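Local coordinates for protein TIR domain-containing adapter molecule 1 (Homo sapiens, PDB 4BSX) that serves as an adaptor in Toll-like receptor signalling that leads to interferon-beta induction, here represented by its helical N-terminal domain, at residues K25-Y28 with L29-K32; L111-A114 with S115-D118; M69-V72 with A73-V76. The protein carries 2 engineered substitutions. All coordinates share one frame; numbering follows the deposited sequence.

Overall arrangement
All three contacts are local, between residues close in sequence in the all-helical N-terminal domain, and each belongs to a different helix. Contacts 1 and 3 are partly buried, on helices 23-33 and 71-79, and both of these helices pack against helix 43-53; contact 2 lies at the surface, where a loop leads into helix 114-130. Contacts 1 and 2 meet through L29 and L111, whose CD1 atoms are 3.5 Å apart, whereas contact 3 stays about 14 Å from contact 1 between nearest atoms. Contact 1 lies within a helix and adds a tyrosine-lysine bond; contacts 2 and 3 are helix starts, only the latter with a side-chain N-cap.

Contact 1 of 3, residues K25-Y28 with L29-K32; sequences KLLY and LKHK
The ammonium group of K32 has two partners, one in its own helix and one far along the chain: NZ donates to Y28 OH at 2.7 Å, one turn earlier, and also forms a salt bridge with E109, in the loop that follows helix 96-108, a residue that touches Y28 and L29 as well. Both side chains leave the helix outward. The lysine chain is extended, with CG anti to the backbone N (chi1 -179°), and it brings NZ to the hydroxyl by crossing at a slant near the CZ end of the ring. Y28 makes the same choice at chi1, 173°, and leans toward the C-terminal end of the helix. The methylene CD of K32 also comes close to the phenol, 3.4 Å from Y28 CZ and oblique to the ring.

Beneath the side chains runs a regular alpha-helical ladder, part of helix 23-33. L29 N donates to K25 O, and K30 N to L26 O at 2.7 Å with an N-H...O angle of 168°; K32 N closes on Y28 O at 3.0 Å. The TRIF N-terminal domain is built of such helices, and its structure resembles that of the IFIT proteins, which belong to the tetratricopeptide-repeat class.

L29 packs its CD2 against the ring at Y28 CD2, 3.9 Å away. This buried leucine also borders V50 of helix 43-53, and L26, likewise buried, meets K53 and L54. On the more exposed flank L27 and H31 lie side by side and point the same way, with L27 CB 4.0 Å from H31 NE2. K30 stretches out an extended chain, and its NZ ends in a hydrogen bond to Q56.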
loop_
_atom_site.group_PDB
_atom_site.type_symbol
_atom_site.label_atom_id
_atom_site.label_comp_id
_atom_site.label_asym_id
_atom_site.label_seq_id
_atom_site.Cartn_x
_atom_site.Cartn_y
_atom_site.Cartn_z
ATOM N N LYS A 25 -13.785 -9.137 -8.426
ATOM C CA LYS A 25 -12.541 -8.335 -8.476
ATOM C C LYS A 25 -11.534 -8.584 -7.341
ATOM O O LYS A 25 -10.334 -8.740 -7.596
ATOM C CB LYS A 25 -12.836 -6.846 -8.564
ATOM C CG LYS A 25 -11.635 -6.049 -8.935
ATOM C CD LYS A 25 -11.034 -6.406 -10.309
ATOM C CE LYS A 25 -11.996 -6.307 -11.477
ATOM N NZ LYS A 25 -12.231 -4.927 -11.934
ATOM N N LEU A 26 -11.977 -8.691 -6.102
ATOM C CA LEU A 26 -11.029 -9.058 -5.057
ATOM C C LEU A 26 -10.394 -10.444 -5.266
ATOM O O LEU A 26 -9.196 -10.623 -5.118
ATOM C CB LEU A 26 -11.682 -8.999 -3.688
ATOM C CG LEU A 26 -12.103 -7.608 -3.197
ATOM C CD1 LEU A 26 -12.723 -7.752 -1.814
ATOM C CD2 LEU A 26 -10.931 -6.644 -3.180
ATOM N N LEU A 27 -11.213 -11.432 -5.586
ATOM C CA LEU A 27 -10.710 -12.739 -5.984
ATOM C C LEU A 27 -9.682 -12.628 -7.135
ATOM O O LEU A 27 -8.605 -13.200 -7.051
ATOM C CB LEU A 27 -11.869 -13.686 -6.356
ATOM C CG LEU A 27 -12.644 -14.179 -5.112
ATOM C CD1 LEU A 27 -13.978 -14.787 -5.438
ATOM C CD2 LEU A 27 -11.781 -15.168 -4.278
ATOM N N TYR A 28 -10.006 -11.852 -8.158
ATOM C CA TYR A 28 -9.079 -11.523 -9.227
ATOM C C TYR A 28 -7.763 -10.973 -8.686
ATOM O O TYR A 28 -6.710 -11.484 -9.031
ATOM C CB TYR A 28 -9.701 -10.503 -10.175
ATOM C CG TYR A 28 -8.727 -9.992 -11.214
ATOM C CD1 TYR A 28 -8.194 -10.857 -12.196
ATOM C CD2 TYR A 28 -8.307 -8.649 -11.216
ATOM C CE1 TYR A 28 -7.266 -10.387 -13.171
ATOM C CE2 TYR A 28 -7.369 -8.166 -12.194
ATOM C CZ TYR A 28 -6.876 -9.038 -13.147
ATOM O OH TYR A 28 -5.994 -8.548 -14.072
ATOM N N LEU A 29 -7.813 -9.966 -7.796
ATOM C CA LEU A 29 -6.580 -9.406 -7.214
ATOM C C LEU A 29 -5.814 -10.401 -6.337
ATOM O O LEU A 29 -4.573 -10.496 -6.410
ATOM C CB LEU A 29 -6.866 -8.118 -6.471
ATOM C CG LEU A 29 -7.352 -7.053 -7.463
ATOM C CD1 LEU A 29 -7.797 -5.745 -6.796
ATOM C CD2 LEU A 29 -6.255 -6.727 -8.471
ATOM N N LYS A 30 -6.536 -11.164 -5.538
ATOM C CA LYS A 30 -5.900 -12.192 -4.718
ATOM C C LYS A 30 -5.108 -13.187 -5.614
ATOM O O LYS A 30 -3.980 -13.581 -5.288
ATOM C CB LYS A 30 -6.976 -12.937 -3.893
ATOM C CG LYS A 30 -6.525 -14.296 -3.355
ATOM C CD LYS A 30 -7.674 -15.141 -2.737
ATOM C CE LYS A 30 -7.111 -16.487 -2.211
ATOM N NZ LYS A 30 -8.113 -17.325 -1.518
ATOM N N HIS A 31 -5.714 -13.623 -6.716
ATOM C CA HIS A 31 -5.122 -14.679 -7.502
ATOM C C HIS A 31 -3.905 -14.105 -8.255
ATOM O O HIS A 31 -2.861 -14.757 -8.371
ATOM C CB HIS A 31 -6.157 -15.225 -8.505
ATOM C CG HIS A 31 -7.345 -15.909 -7.878
ATOM N ND1 HIS A 31 -7.244 -16.789 -6.826
ATOM C CD2 HIS A 31 -8.659 -15.834 -8.187
ATOM C CE1 HIS A 31 -8.452 -17.232 -6.509
ATOM N NE2 HIS A 31 -9.321 -16.657 -7.311
ATOM N N LYS A 32 -4.084 -12.883 -8.758
ATOM C CA LYS A 32 -3.095 -12.143 -9.547
ATOM C C LYS A 32 -1.924 -11.557 -8.750
ATOM O O LYS A 32 -0.795 -11.590 -9.199
ATOM C CB LYS A 32 -3.794 -10.981 -10.251
ATOM C CG LYS A 32 -2.911 -10.152 -11.115
ATOM C CD LYS A 32 -3.756 -9.128 -11.856
ATOM C CE LYS A 32 -2.905 -8.209 -12.710
ATOM N NZ LYS A 32 -3.680 -7.281 -13.572
#

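Contact 2 of 3, residues L111-A114 with S115-D118; sequences LCPA and SMRD. Engineered in segment 115-118: M116 (natural residue Leu).
P113 and M116 meet along their flanks, the side chains pointing the same way with P113 CG 4.0 Å from M116 CG. In M116, an engineered selenomethionine, the bend at chi2 places SE, and the end of the chain leads away from the proline; its CB also lies 4.3 Å from C112 SG.

Backbone bonds start the helix. M116 N donates to P113 O at 3.0 Å, with i to i+3 spacing, and arrives well above the carbonyl plane. From the next carbonyl, A114 O, the bond goes to D118 N at 3.2 Å, the i to i+4 spacing of an alpha helix.

R117 and D118, adjacent in sequence, form a salt bridge, NH2 to OD1 at 3.4 Å. NE and NH2 both point weakly at OD1, which sits at the edge of the guanidinium and in its plane. A bend at chi3 (57°) folds the arginine back, and A114 CB lies over one face of the group, 3.6 Å from R117 NH2.

This surface turn opens helix 114-130: C112 and M116 rest on Y103 of helix 96-108, R117 and D118 touch C147 of helix 136-147, and L111 reaches helices 11-19 and 23-33.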
loop_
_atom_site.group_PDB
_atom_site.type_symbol
_atom_site.label_atom_id
_atom_site.label_comp_id
_atom_site.label_asym_id
_atom_site.label_seq_id
_atom_site.Cartn_x
_atom_site.Cartn_y
_atom_site.Cartn_z
ATOM N N LEU A 111 -9.352 0.645 -10.431
ATOM C CA LEU A 111 -10.248 0.666 -9.282
ATOM C C LEU A 111 -10.404 2.055 -8.687
ATOM O O LEU A 111 -11.230 2.254 -7.773
ATOM C CB LEU A 111 -9.757 -0.293 -8.206
ATOM C CG LEU A 111 -9.549 -1.746 -8.626
ATOM C CD1 LEU A 111 -9.323 -2.612 -7.404
ATOM C CD2 LEU A 111 -10.722 -2.285 -9.440
ATOM N N CYS A 112 -9.588 2.989 -9.181
ATOM C CA CYS A 112 -9.646 4.410 -8.798
ATOM C C CYS A 112 -8.978 5.306 -9.861
ATOM O O CYS A 112 -8.197 4.841 -10.675
ATOM C CB CYS A 112 -8.971 4.639 -7.448
ATOM S SG CYS A 112 -7.197 4.753 -7.586
ATOM N N PRO A 113 -9.309 6.605 -9.872
ATOM C CA PRO A 113 -8.749 7.496 -10.901
ATOM C C PRO A 113 -7.263 7.759 -10.727
ATOM O O PRO A 113 -6.762 7.737 -9.600
ATOM C CB PRO A 113 -9.530 8.790 -10.714
ATOM C CG PRO A 113 -10.072 8.715 -9.346
ATOM C CD PRO A 113 -10.309 7.283 -9.033
ATOM N N ALA A 114 -6.577 7.989 -11.844
ATOM C CA ALA A 114 -5.142 8.192 -11.860
ATOM C C ALA A 114 -4.746 9.460 -11.100
ATOM O O ALA A 114 -3.614 9.590 -10.635
ATOM C CB ALA A 114 -4.646 8.276 -13.267
ATOM N N SER A 115 -5.683 10.389 -10.983
ATOM C CA SER A 115 -5.433 11.619 -10.282
ATOM C C SER A 115 -5.206 11.320 -8.798
ATOM O O SER A 115 -4.550 12.094 -8.107
ATOM C CB SER A 115 -6.613 12.583 -10.451
ATOM O OG SER A 115 -7.673 12.254 -9.584
HETATM N N MSE A 116 -5.750 10.206 -8.304
HETATM C CA MSE A 116 -5.584 9.859 -6.885
HETATM C C MSE A 116 -4.179 9.314 -6.645
HETATM O O MSE A 116 -3.579 9.580 -5.611
HETATM C CB MSE A 116 -6.634 8.855 -6.392
HETATM C CG MSE A 116 -8.016 9.443 -5.984
HETATM SE SE MSE A 116 -7.959 11.022 -4.764
HETATM C CE MSE A 116 -7.889 12.498 -6.082
ATOM N N ARG A 117 -3.642 8.582 -7.613
ATOM C CA ARG A 117 -2.242 8.190 -7.551
ATOM C C ARG A 117 -1.318 9.400 -7.504
ATOM O O ARG A 117 -0.302 9.369 -6.817
ATOM C CB ARG A 117 -1.872 7.375 -8.772
ATOM C CG ARG A 117 -0.388 7.011 -8.828
ATOM C CD ARG A 117 -0.009 6.547 -10.209
ATOM N NE ARG A 117 -0.338 7.591 -11.162
ATOM C CZ ARG A 117 -0.735 7.379 -12.408
ATOM N NH1 ARG A 117 -0.832 6.140 -12.887
ATOM N NH2 ARG A 117 -1.031 8.426 -13.173
ATOM N N ASP A 118 -1.655 10.433 -8.279
ATOM C CA ASP A 118 -0.802 11.612 -8.445
ATOM C C ASP A 118 -0.725 12.353 -7.130
ATOM O O ASP A 118 0.354 12.732 -6.651
ATOM C CB ASP A 118 -1.397 12.557 -9.504
ATOM C CG ASP A 118 -1.218 12.048 -10.932
ATOM O OD1 ASP A 118 -0.477 11.064 -11.156
ATOM O OD2 ASP A 118 -1.794 12.665 -11.847
#

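Contact 3 of 3, residues M69-V72 with A73-V76; sequences MDAV and ARLV. Engineered in segment 69-72: M69 (natural residue Ala).
D70 OD2 accepts from A73 N at 2.9 Å, a capping bond that satisfies one of the amides in the first turn of helix 71-79, where no earlier turn supplies carbonyls. With CG anti to the backbone N (chi1 178°), the carboxylate is brought round to the start of the helix; A73 N meets OD2 on its anti side and 30° out of the carboxylate plane. The aspartate's negative charge at this end would probably also suit the helix dipole.

The carbonyl of D70 is used as well, taking R74 N at 3.0 Å in the carbonyl plane. The ladder then continues with L75 N to A71 O and V76 N to V72 O.

R74 folds back over this first turn by a bend at chi3 (-59°). Its guanidinium lies flat over A71, whose CA sits 3.4 Å above the plane over the group's centre, while A71 CB is 3.4 Å from R74 NH2. The nitrogens have several partners: NH1 binds K68 O and, weakly, M69 O; NE forms a salt bridge with E90; NH2 donates to a water at 2.9 Å. That water in turn donates to M69 O, so this carbonyl of an engineered selenomethionine is reached both directly and through solvent.

The buried V72 and V76 touch L45 of helix 43-53; L75, less buried, touches P93 and V95 of a loop. An aspartate at the N-cap bonded to the third residue of the helix is a classic N-terminal capping motif, here at the start of a packed helix in the TRIF N-terminal domain.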
loop_
_atom_site.group_PDB
_atom_site.type_symbol
_atom_site.label_atom_id
_atom_site.label_comp_id
_atom_site.label_asym_id
_atom_site.label_seq_id
_atom_site.Cartn_x
_atom_site.Cartn_y
_atom_site.Cartn_z
HETATM N N MSE A 69 9.629 -7.105 8.266
HETATM C CA MSE A 69 10.740 -6.180 8.256
HETATM C C MSE A 69 10.281 -4.800 7.796
HETATM O O MSE A 69 10.925 -3.787 8.097
HETATM C CB MSE A 69 11.824 -6.729 7.333
HETATM C CG MSE A 69 12.565 -7.933 7.921
HETATM SE SE MSE A 69 13.301 -7.498 9.703
HETATM C CE MSE A 69 12.527 -8.919 10.773
ATOM N N ASP A 70 9.169 -4.755 7.064
ATOM C CA ASP A 70 8.622 -3.491 6.589
ATOM C C ASP A 70 7.655 -2.874 7.621
ATOM O O ASP A 70 6.681 -3.522 8.054
ATOM C CB ASP A 70 7.912 -3.671 5.249
ATOM C CG ASP A 70 7.287 -2.376 4.749
ATOM O OD1 ASP A 70 8.049 -1.489 4.321
ATOM O OD2 ASP A 70 6.052 -2.227 4.804
ATOM N N ALA A 71 7.937 -1.623 8.000
ATOM C CA ALA A 71 7.250 -0.958 9.097
ATOM C C ALA A 71 5.782 -0.758 8.786
ATOM O O ALA A 71 4.931 -0.882 9.680
ATOM C CB ALA A 71 7.922 0.409 9.421
ATOM N N VAL A 72 5.475 -0.459 7.522
ATOM C CA VAL A 72 4.084 -0.259 7.135
ATOM C C VAL A 72 3.346 -1.617 7.174
ATOM O O VAL A 72 2.190 -1.689 7.612
ATOM C CB VAL A 72 3.955 0.437 5.755
ATOM C CG1 VAL A 72 2.489 0.583 5.354
ATOM C CG2 VAL A 72 4.622 1.791 5.766
ATOM N N ALA A 73 4.006 -2.687 6.736
ATOM C CA ALA A 73 3.385 -4.018 6.809
ATOM C C ALA A 73 3.093 -4.400 8.276
ATOM O O ALA A 73 2.108 -5.090 8.562
ATOM C CB ALA A 73 4.264 -5.071 6.154
ATOM N N ARG A 74 3.957 -3.944 9.180
ATOM C CA ARG A 74 3.807 -4.206 10.601
ATOM C C ARG A 74 2.601 -3.463 11.171
ATOM O O ARG A 74 1.805 -4.040 11.924
ATOM C CB ARG A 74 5.082 -3.798 11.337
ATOM C CG ARG A 74 6.208 -4.775 11.173
ATOM C CD ARG A 74 7.252 -4.597 12.270
ATOM N NE ARG A 74 7.845 -3.262 12.320
ATOM C CZ ARG A 74 8.910 -2.852 11.614
ATOM N NH1 ARG A 74 9.502 -3.644 10.736
ATOM N NH2 ARG A 74 9.370 -1.611 11.763
ATOM N N LEU A 75 2.486 -2.179 10.815
ATOM C CA LEU A 75 1.335 -1.366 11.172
ATOM C C LEU A 75 0.015 -1.988 10.669
ATOM O O LEU A 75 -0.992 -1.987 11.371
ATOM C CB LEU A 75 1.490 0.033 10.591
ATOM C CG LEU A 75 0.430 1.053 11.077
ATOM C CD1 LEU A 75 0.854 1.672 12.440
ATOM C CD2 LEU A 75 0.164 2.172 10.063
ATOM N N VAL A 76 0.021 -2.481 9.433
ATOM C CA VAL A 76 -1.141 -3.190 8.866
ATOM C C VAL A 76 -1.457 -4.491 9.621
ATOM O O VAL A 76 -2.605 -4.779 9.924
ATOM C CB VAL A 76 -0.981 -3.442 7.353
ATOM C CG1 VAL A 76 -2.060 -4.404 6.860
ATOM C CG2 VAL A 76 -1.060 -2.116 6.599
HETATM O O HOH W 1 11.579 -1.423 9.959
#